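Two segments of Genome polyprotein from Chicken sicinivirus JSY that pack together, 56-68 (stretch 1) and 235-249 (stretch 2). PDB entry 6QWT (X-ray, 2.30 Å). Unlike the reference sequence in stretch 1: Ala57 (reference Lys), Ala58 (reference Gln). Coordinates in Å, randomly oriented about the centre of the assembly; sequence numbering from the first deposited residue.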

ATOM      1  N   SER A  56     -16.896   3.284  10.059  1.00 29.69           N
ATOM      2  CA  SER A  56     -18.247   3.155   9.519  1.00 32.21           C
ATOM      3  C   SER A  56     -18.307   2.179   8.350  1.00 33.24           C
ATOM      4  O   SER A  56     -19.353   1.562   8.117  1.00 37.45           O
ATOM      5  CB  SER A  56     -18.781   4.525   9.097  1.00 27.91           C
ATOM      6  OG  SER A  56     -17.979   5.104   8.081  1.00 30.04           O
ATOM      7  N   ALA A  57     -17.211   2.022   7.606  1.00 31.66           N
ATOM      8  CA  ALA A  57     -17.196   1.087   6.489  1.00 36.14           C
ATOM      9  C   ALA A  57     -16.886  -0.341   6.917  1.00 36.86           C
ATOM     10  O   ALA A  57     -17.004  -1.257   6.094  1.00 28.78           O
ATOM     11  CB  ALA A  57     -16.184   1.540   5.438  1.00 33.04           C
ATOM     12  N   ALA A  58     -16.484  -0.552   8.166  1.00 33.37           N
ATOM     13  CA  ALA A  58     -16.277  -1.894   8.679  1.00 32.52           C
ATOM     14  C   ALA A  58     -17.596  -2.476   9.177  1.00 33.27           C
ATOM     15  O   ALA A  58     -18.568  -1.759   9.432  1.00 40.14           O
ATOM     16  CB  ALA A  58     -15.244  -1.886   9.805  1.00 35.86           C
ATOM     17  N   GLY A  59     -17.626  -3.798   9.312  1.00 34.07           N
ATOM     18  CA  GLY A  59     -18.820  -4.464   9.791  1.00 33.58           C
ATOM     19  C   GLY A  59     -19.960  -4.553   8.803  1.00 31.92           C
ATOM     20  O   GLY A  59     -21.071  -4.918   9.200  1.00 32.85           O
ATOM     21  N   GLY A  60     -19.727  -4.241   7.527  1.00 34.28           N
ATOM     22  CA  GLY A  60     -20.786  -4.352   6.536  1.00 38.08           C
ATOM     23  C   GLY A  60     -21.077  -5.769   6.082  1.00 39.67           C
ATOM     24  O   GLY A  60     -22.019  -5.970   5.309  1.00 42.04           O
ATOM     25  N   GLY A  61     -20.299  -6.750   6.539  1.00 31.92           N
ATOM     26  CA  GLY A  61     -20.511  -8.129   6.154  1.00 33.87           C
ATOM     27  C   GLY A  61     -19.291  -8.761   5.519  1.00 35.10           C
ATOM     28  O   GLY A  61     -18.455  -8.068   4.932  1.00 30.12           O
ATOM     29  N   ASP A  62     -19.178 -10.081   5.637  1.00 34.08           N
ATOM     30  CA  ASP A  62     -18.090 -10.842   5.041  1.00 34.66           C
ATOM     31  C   ASP A  62     -18.671 -11.932   4.152  1.00 33.92           C
ATOM     32  O   ASP A  62     -19.769 -12.436   4.401  1.00 40.22           O
ATOM     33  CB  ASP A  62     -17.190 -11.462   6.121  1.00 32.10           C
ATOM     34  CG  ASP A  62     -16.021 -12.231   5.535  1.00 31.32           C
ATOM     35  OD1 ASP A  62     -15.361 -11.698   4.619  1.00 27.23           O
ATOM     36  OD2 ASP A  62     -15.759 -13.363   5.994  1.00 28.92           O
ATOM     37  N   ILE A  63     -17.934 -12.296   3.108  1.00 32.32           N
ATOM     38  CA  ILE A  63     -18.354 -13.347   2.188  1.00 34.94           C
ATOM     39  C   ILE A  63     -17.478 -14.568   2.430  1.00 34.01           C
ATOM     40  O   ILE A  63     -16.246 -14.489   2.349  1.00 34.72           O
ATOM     41  CB  ILE A  63     -18.287 -12.879   0.728  1.00 30.13           C
ATOM     42  CG1 ILE A  63     -19.212 -11.676   0.525  1.00 32.71           C
ATOM     43  CG2 ILE A  63     -18.676 -14.015  -0.209  1.00 29.28           C
ATOM     44  CD1 ILE A  63     -19.028 -10.969  -0.801  1.00 33.35           C
ATOM     45  N   ASP A  64     -18.119 -15.696   2.740  1.00 32.61           N
ATOM     46  CA  ASP A  64     -17.431 -16.944   3.043  1.00 35.19           C
ATOM     47  C   ASP A  64     -17.421 -17.925   1.884  1.00 36.02           C
ATOM     48  O   ASP A  64     -16.538 -18.783   1.824  1.00 37.63           O
ATOM     49  CB  ASP A  64     -18.081 -17.623   4.252  1.00 36.41           C
ATOM     50  CG  ASP A  64     -17.532 -17.120   5.562  1.00 43.86           C
ATOM     51  OD1 ASP A  64     -16.290 -17.051   5.695  1.00 53.13           O
ATOM     52  OD2 ASP A  64     -18.338 -16.787   6.455  1.00 43.51           O
ATOM     53  N   GLU A  65     -18.387 -17.833   0.977  1.00 33.13           N
ATOM     54  CA  GLU A  65     -18.462 -18.797  -0.104  1.00 33.25           C
ATOM     55  C   GLU A  65     -18.050 -18.163  -1.426  1.00 29.14           C
ATOM     56  O   GLU A  65     -18.371 -16.997  -1.681  1.00 26.42           O
ATOM     57  CB  GLU A  65     -19.879 -19.367  -0.230  1.00 32.46           C
ATOM     58  CG  GLU A  65     -20.440 -19.891   1.085  1.00 43.39           C
ATOM     59  CD  GLU A  65     -19.614 -21.030   1.658  1.00 49.16           C
ATOM     60  OE1 GLU A  65     -19.013 -21.791   0.867  1.00 56.05           O
ATOM     61  OE2 GLU A  65     -19.565 -21.159   2.901  1.00 53.25           O
ATOM     62  N   PRO A  66     -17.345 -18.898  -2.280  1.00 24.68           N
ATOM     63  CA  PRO A  66     -16.892 -18.312  -3.546  1.00 29.09           C
ATOM     64  C   PRO A  66     -18.049 -18.107  -4.511  1.00 26.80           C
ATOM     65  O   PRO A  66     -18.954 -18.937  -4.611  1.00 27.01           O
ATOM     66  CB  PRO A  66     -15.898 -19.349  -4.078  1.00 26.12           C
ATOM     67  CG  PRO A  66     -16.360 -20.638  -3.490  1.00 27.43           C
ATOM     68  CD  PRO A  66     -16.904 -20.296  -2.126  1.00 26.80           C
ATOM     69  N   TRP A  67     -18.012 -16.982  -5.220  1.00 22.32           N
ATOM     70  CA  TRP A  67     -18.949 -16.780  -6.310  1.00 26.43           C
ATOM     71  C   TRP A  67     -18.501 -17.601  -7.520  1.00 23.59           C
ATOM     72  O   TRP A  67     -17.336 -17.997  -7.610  1.00 20.21           O
ATOM     73  CB  TRP A  67     -19.069 -15.293  -6.646  1.00 25.03           C
ATOM     74  CG  TRP A  67     -17.793 -14.509  -6.679  1.00 24.18           C
ATOM     75  CD1 TRP A  67     -17.067 -14.168  -7.788  1.00 24.36           C
ATOM     76  CD2 TRP A  67     -17.112 -13.925  -5.562  1.00 23.56           C
ATOM     77  NE1 TRP A  67     -15.969 -13.423  -7.426  1.00 21.34           N
ATOM     78  CE2 TRP A  67     -15.973 -13.260  -6.065  1.00 25.24           C
ATOM     79  CE3 TRP A  67     -17.346 -13.909  -4.182  1.00 23.05           C
ATOM     80  CZ2 TRP A  67     -15.075 -12.587  -5.237  1.00 23.76           C
ATOM     81  CZ3 TRP A  67     -16.452 -13.241  -3.364  1.00 21.58           C
ATOM     82  CH2 TRP A  67     -15.333 -12.590  -3.894  1.00 22.06           C
ATOM     83  N   PRO A  68     -19.420 -17.896  -8.451  1.00 27.02           N
ATOM     84  CA  PRO A  68     -19.121 -18.896  -9.496  1.00 25.14           C
ATOM     85  C   PRO A  68     -17.827 -18.676 -10.266  1.00 24.26           C
ATOM     86  O   PRO A  68     -17.197 -19.657 -10.676  1.00 22.05           O
ATOM     87  CB  PRO A  68     -20.341 -18.790 -10.420  1.00 24.32           C
ATOM     88  CG  PRO A  68     -21.443 -18.424  -9.507  1.00 25.07           C
ATOM     89  CD  PRO A  68     -20.838 -17.492  -8.486  1.00 27.75           C
ATOM     90  N   SER A 235     -13.012   2.002  -2.795  1.00 31.03           N
ATOM     91  CA  SER A 235     -13.326   2.652  -1.531  1.00 36.71           C
ATOM     92  C   SER A 235     -13.471   1.579  -0.464  1.00 36.68           C
ATOM     93  O   SER A 235     -14.220   0.611  -0.649  1.00 45.57           O
ATOM     94  CB  SER A 235     -14.602   3.488  -1.639  1.00 39.68           C
ATOM     95  OG  SER A 235     -15.549   2.875  -2.496  1.00 38.39           O
ATOM     96  N   ASN A 236     -12.734   1.735   0.637  1.00 38.56           N
ATOM     97  CA  ASN A 236     -12.768   0.789   1.758  1.00 39.28           C
ATOM     98  C   ASN A 236     -12.342  -0.613   1.323  1.00 35.74           C
ATOM     99  O   ASN A 236     -12.936  -1.616   1.724  1.00 34.85           O
ATOM    100  CB  ASN A 236     -14.152   0.759   2.416  1.00 33.77           C
ATOM    101  CG  ASN A 236     -14.816   2.122   2.431  1.00 36.93           C
ATOM    102  OD1 ASN A 236     -14.396   3.023   3.159  1.00 41.15           O
ATOM    103  ND2 ASN A 236     -15.861   2.279   1.626  1.00 36.06           N
ATOM    104  N   PHE A 237     -11.295  -0.678   0.495  1.00 35.55           N
ATOM    105  CA  PHE A 237     -10.765  -1.961   0.041  1.00 29.24           C
ATOM    106  C   PHE A 237     -10.341  -2.837   1.214  1.00 31.33           C
ATOM    107  O   PHE A 237     -10.588  -4.048   1.216  1.00 27.46           O
ATOM    108  CB  PHE A 237      -9.586  -1.720  -0.902  1.00 32.20           C
ATOM    109  CG  PHE A 237      -9.113  -2.950  -1.629  1.00 27.91           C
ATOM    110  CD1 PHE A 237      -9.998  -3.725  -2.363  1.00 25.83           C
ATOM    111  CD2 PHE A 237      -7.777  -3.320  -1.590  1.00 30.22           C
ATOM    112  CE1 PHE A 237      -9.561  -4.854  -3.039  1.00 26.14           C
ATOM    113  CE2 PHE A 237      -7.333  -4.446  -2.263  1.00 29.71           C
ATOM    114  CZ  PHE A 237      -8.226  -5.215  -2.988  1.00 28.15           C
ATOM    115  N   ASP A 238      -9.711  -2.239   2.228  1.00 31.98           N
ATOM    116  CA  ASP A 238      -9.194  -2.997   3.362  1.00 37.45           C
ATOM    117  C   ASP A 238     -10.292  -3.576   4.244  1.00 38.89           C
ATOM    118  O   ASP A 238      -9.997  -4.430   5.087  1.00 38.80           O
ATOM    119  CB  ASP A 238      -8.266  -2.114   4.197  1.00 41.52           C
ATOM    120  CG  ASP A 238      -7.131  -1.530   3.377  1.00 46.01           C
ATOM    121  OD1 ASP A 238      -6.407  -2.312   2.725  1.00 44.42           O
ATOM    122  OD2 ASP A 238      -6.969  -0.292   3.379  1.00 51.38           O
ATOM    123  N   SER A 239     -11.539  -3.139   4.075  1.00 35.14           N
ATOM    124  CA  SER A 239     -12.661  -3.707   4.811  1.00 35.69           C
ATOM    125  C   SER A 239     -13.519  -4.641   3.968  1.00 34.78           C
ATOM    126  O   SER A 239     -14.120  -5.572   4.514  1.00 32.33           O
ATOM    127  CB  SER A 239     -13.548  -2.589   5.376  1.00 33.35           C
ATOM    128  OG  SER A 239     -12.881  -1.881   6.405  1.00 37.20           O
ATOM    129  N   THR A 240     -13.575  -4.430   2.655  1.00 29.04           N
ATOM    130  CA  THR A 240     -14.509  -5.145   1.798  1.00 28.15           C
ATOM    131  C   THR A 240     -13.944  -6.436   1.216  1.00 29.41           C
ATOM    132  O   THR A 240     -14.700  -7.194   0.596  1.00 28.58           O
ATOM    133  CB  THR A 240     -14.968  -4.236   0.655  1.00 27.82           C
ATOM    134  OG1 THR A 240     -13.821  -3.677   0.003  1.00 27.62           O
ATOM    135  CG2 THR A 240     -15.837  -3.109   1.192  1.00 31.63           C
ATOM    136  N   ILE A 241     -12.653  -6.706   1.386  1.00 25.37           N
ATOM    137  CA  ILE A 241     -12.064  -7.932   0.853  1.00 29.85           C
ATOM    138  C   ILE A 241     -12.669  -9.123   1.584  1.00 28.22           C
ATOM    139  O   ILE A 241     -12.597  -9.196   2.821  1.00 25.21           O
ATOM    140  CB  ILE A 241     -10.535  -7.930   0.982  1.00 26.65           C
ATOM    141  CG1 ILE A 241      -9.909  -6.992  -0.050  1.00 23.52           C
ATOM    142  CG2 ILE A 241      -9.994  -9.339   0.804  1.00 26.37           C
ATOM    143  CD1 ILE A 241      -8.475  -6.638   0.267  1.00 23.17           C
ATOM    144  N   PRO A 242     -13.277 -10.066   0.875  1.00 27.48           N
ATOM    145  CA  PRO A 242     -13.898 -11.210   1.546  1.00 29.31           C
ATOM    146  C   PRO A 242     -12.879 -12.259   1.963  1.00 27.55           C
ATOM    147  O   PRO A 242     -11.835 -12.440   1.331  1.00 22.67           O
ATOM    148  CB  PRO A 242     -14.858 -11.759   0.485  1.00 26.81           C
ATOM    149  CG  PRO A 242     -14.264 -11.347  -0.804  1.00 25.86           C
ATOM    150  CD  PRO A 242     -13.576 -10.034  -0.566  1.00 24.31           C
ATOM    151  N   SER A 243     -13.211 -12.954   3.055  1.00 22.74           N
ATOM    152  CA  SER A 243     -12.340 -13.999   3.582  1.00 27.60           C
ATOM    153  C   SER A 243     -12.025 -15.052   2.528  1.00 23.11           C
ATOM    154  O   SER A 243     -10.903 -15.570   2.473  1.00 25.41           O
ATOM    155  CB  SER A 243     -12.996 -14.661   4.796  1.00 22.61           C
ATOM    156  OG  SER A 243     -12.782 -13.903   5.968  1.00 34.76           O
ATOM    157  N   VAL A 244     -13.007 -15.382   1.687  1.00 21.12           N
ATOM    158  CA  VAL A 244     -12.872 -16.519   0.784  1.00 23.47           C
ATOM    159  C   VAL A 244     -11.727 -16.316  -0.201  1.00 22.89           C
ATOM    160  O   VAL A 244     -11.064 -17.283  -0.597  1.00 22.40           O
ATOM    161  CB  VAL A 244     -14.221 -16.776   0.074  1.00 24.01           C
ATOM    162  CG1 VAL A 244     -14.601 -15.597  -0.815  1.00 23.08           C
ATOM    163  CG2 VAL A 244     -14.184 -18.084  -0.708  1.00 21.51           C
ATOM    164  N   VAL A 245     -11.449 -15.070  -0.592  1.00 19.95           N
ATOM    165  CA  VAL A 245     -10.356 -14.819  -1.530  1.00 20.37           C
ATOM    166  C   VAL A 245      -9.011 -15.118  -0.876  1.00 23.98           C
ATOM    167  O   VAL A 245      -8.155 -15.798  -1.459  1.00 19.34           O
ATOM    168  CB  VAL A 245     -10.421 -13.375  -2.061  1.00 21.11           C
ATOM    169  CG1 VAL A 245      -9.282 -13.121  -3.037  1.00 20.67           C
ATOM    170  CG2 VAL A 245     -11.759 -13.111  -2.732  1.00 18.97           C
ATOM    171  N   PHE A 246      -8.804 -14.619   0.346  1.00 22.41           N
ATOM    172  CA  PHE A 246      -7.571 -14.911   1.075  1.00 22.93           C
ATOM    173  C   PHE A 246      -7.415 -16.405   1.321  1.00 22.45           C
ATOM    174  O   PHE A 246      -6.315 -16.954   1.190  1.00 20.60           O
ATOM    175  CB  PHE A 246      -7.553 -14.160   2.407  1.00 24.44           C
ATOM    176  CG  PHE A 246      -6.991 -12.775   2.317  1.00 23.59           C
ATOM    177  CD1 PHE A 246      -5.687 -12.570   1.901  1.00 23.40           C
ATOM    178  CD2 PHE A 246      -7.764 -11.676   2.655  1.00 28.56           C
ATOM    179  CE1 PHE A 246      -5.163 -11.293   1.817  1.00 27.21           C
ATOM    180  CE2 PHE A 246      -7.244 -10.396   2.577  1.00 29.95           C
ATOM    181  CZ  PHE A 246      -5.944 -10.205   2.156  1.00 26.42           C
ATOM    182  N   LYS A 247      -8.508 -17.076   1.696  1.00 20.88           N
ATOM    183  CA  LYS A 247      -8.452 -18.510   1.960  1.00 24.63           C
ATOM    184  C   LYS A 247      -8.015 -19.283   0.720  1.00 24.46           C
ATOM    185  O   LYS A 247      -7.169 -20.182   0.805  1.00 22.67           O
ATOM    186  CB  LYS A 247      -9.814 -18.997   2.455  1.00 25.50           C
ATOM    187  CG  LYS A 247      -9.810 -20.398   3.037  1.00 32.03           C
ATOM    188  CD  LYS A 247     -11.222 -20.973   3.094  1.00 38.60           C
ATOM    189  CE  LYS A 247     -11.480 -21.923   1.929  1.00 45.34           C
ATOM    190  NZ  LYS A 247     -12.882 -21.852   1.421  1.00 50.48           N
ATOM    191  N   LEU A 248      -8.573 -18.945  -0.443  1.00 20.60           N
ATOM    192  CA  LEU A 248      -8.190 -19.635  -1.670  1.00 21.30           C
ATOM    193  C   LEU A 248      -6.739 -19.346  -2.039  1.00 20.62           C
ATOM    194  O   LEU A 248      -6.026 -20.236  -2.518  1.00 19.77           O
ATOM    195  CB  LEU A 248      -9.130 -19.239  -2.808  1.00 18.98           C
ATOM    196  CG  LEU A 248     -10.562 -19.748  -2.623  1.00 25.25           C
ATOM    197  CD1 LEU A 248     -11.511 -19.155  -3.654  1.00 22.46           C
ATOM    198  CD2 LEU A 248     -10.588 -21.265  -2.664  1.00 21.53           C
ATOM    199  N   ILE A 249      -6.281 -18.115  -1.817  1.00 18.20           N
ATOM    200  CA  ILE A 249      -4.885 -17.786  -2.083  1.00 19.15           C
ATOM    201  C   ILE A 249      -3.969 -18.581  -1.163  1.00 21.56           C
ATOM    202  O   ILE A 249      -2.908 -19.060  -1.578  1.00 21.01           O
ATOM    203  CB  ILE A 249      -4.659 -16.269  -1.938  1.00 20.33           C
ATOM    204  CG1 ILE A 249      -5.323 -15.524  -3.097  1.00 19.47           C
ATOM    205  CG2 ILE A 249      -3.171 -15.946  -1.870  1.00 22.97           C
ATOM    206  CD1 ILE A 249      -5.345 -14.027  -2.917  1.00 19.89           C
TER
HETATM  207  O   HOH W   1     -14.933  -8.923   4.126  1.00 21.35           O

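The apolar centre of the contact forms where Ile63, Pro66 and Trp67 of the irregular first stretch meet the start of the second helix of stretch 2. Val244 gives up more surface here than any other residue of either stretch. Its CB points toward stretch 1, and with chi1 in the p well its CG1 lies 3.9 Å from Trp67 CZ3, while its CG2 lies 3.8 Å from Pro66 CD. The indole also meets residues before and after Val244 in the sequence: Trp67 CH2 approaches Val245 CG2 at 3.8 Å and Pro242 CG at 3.5 Å, the proline carbon sitting at the ring edge, near its plane. Pro242 also receives Ile63, whose CB is 3.6 Å from Pro242 CB. At the margin of this cluster, Leu248 CD1, one turn beyond Val244, comes within 4.4 Å of Pro66 CB.

The backbones are closest at this point, with Ile63 CA 5.0 Å from Pro242 CA and Asp64 CA 5.1 Å from Val244 CA. The approach lets Val244 N donate a weak hydrogen bond to Ile63 O (3.4 Å).

Polar chemistry concentrates on Asp62. Pro242 occupies the N-cap position, and the first turn that follows has amides without helical acceptors. Asp62 OD1 accepts a hydrogen bond from one of them, Ser243 N (2.9 Å, 157°), and Asp62 OD2 accepts another from Ser243 OG (3.0 Å), so the carboxylate grips Ser243 through both oxygens. Water 1 lies within hydrogen-bonding distance of both Asp62 OD1 (2.9 Å from its O) and Ile241 O (2.7 Å).

Beyond the three glycines Gly59 to Gly61, which make no close contact, the stretches meet again with their backbones further apart, Ala58 CA lying 5.6 Å from Ser239 CA and Ala57 CA 6.5 Å from Asn236 CA. Both alanines differ from the reference sequence; Ala58 CB lies 4.1 Å from Ser239 OG, and Ala57 CB packs 3.3 Å from Asn236 OD1.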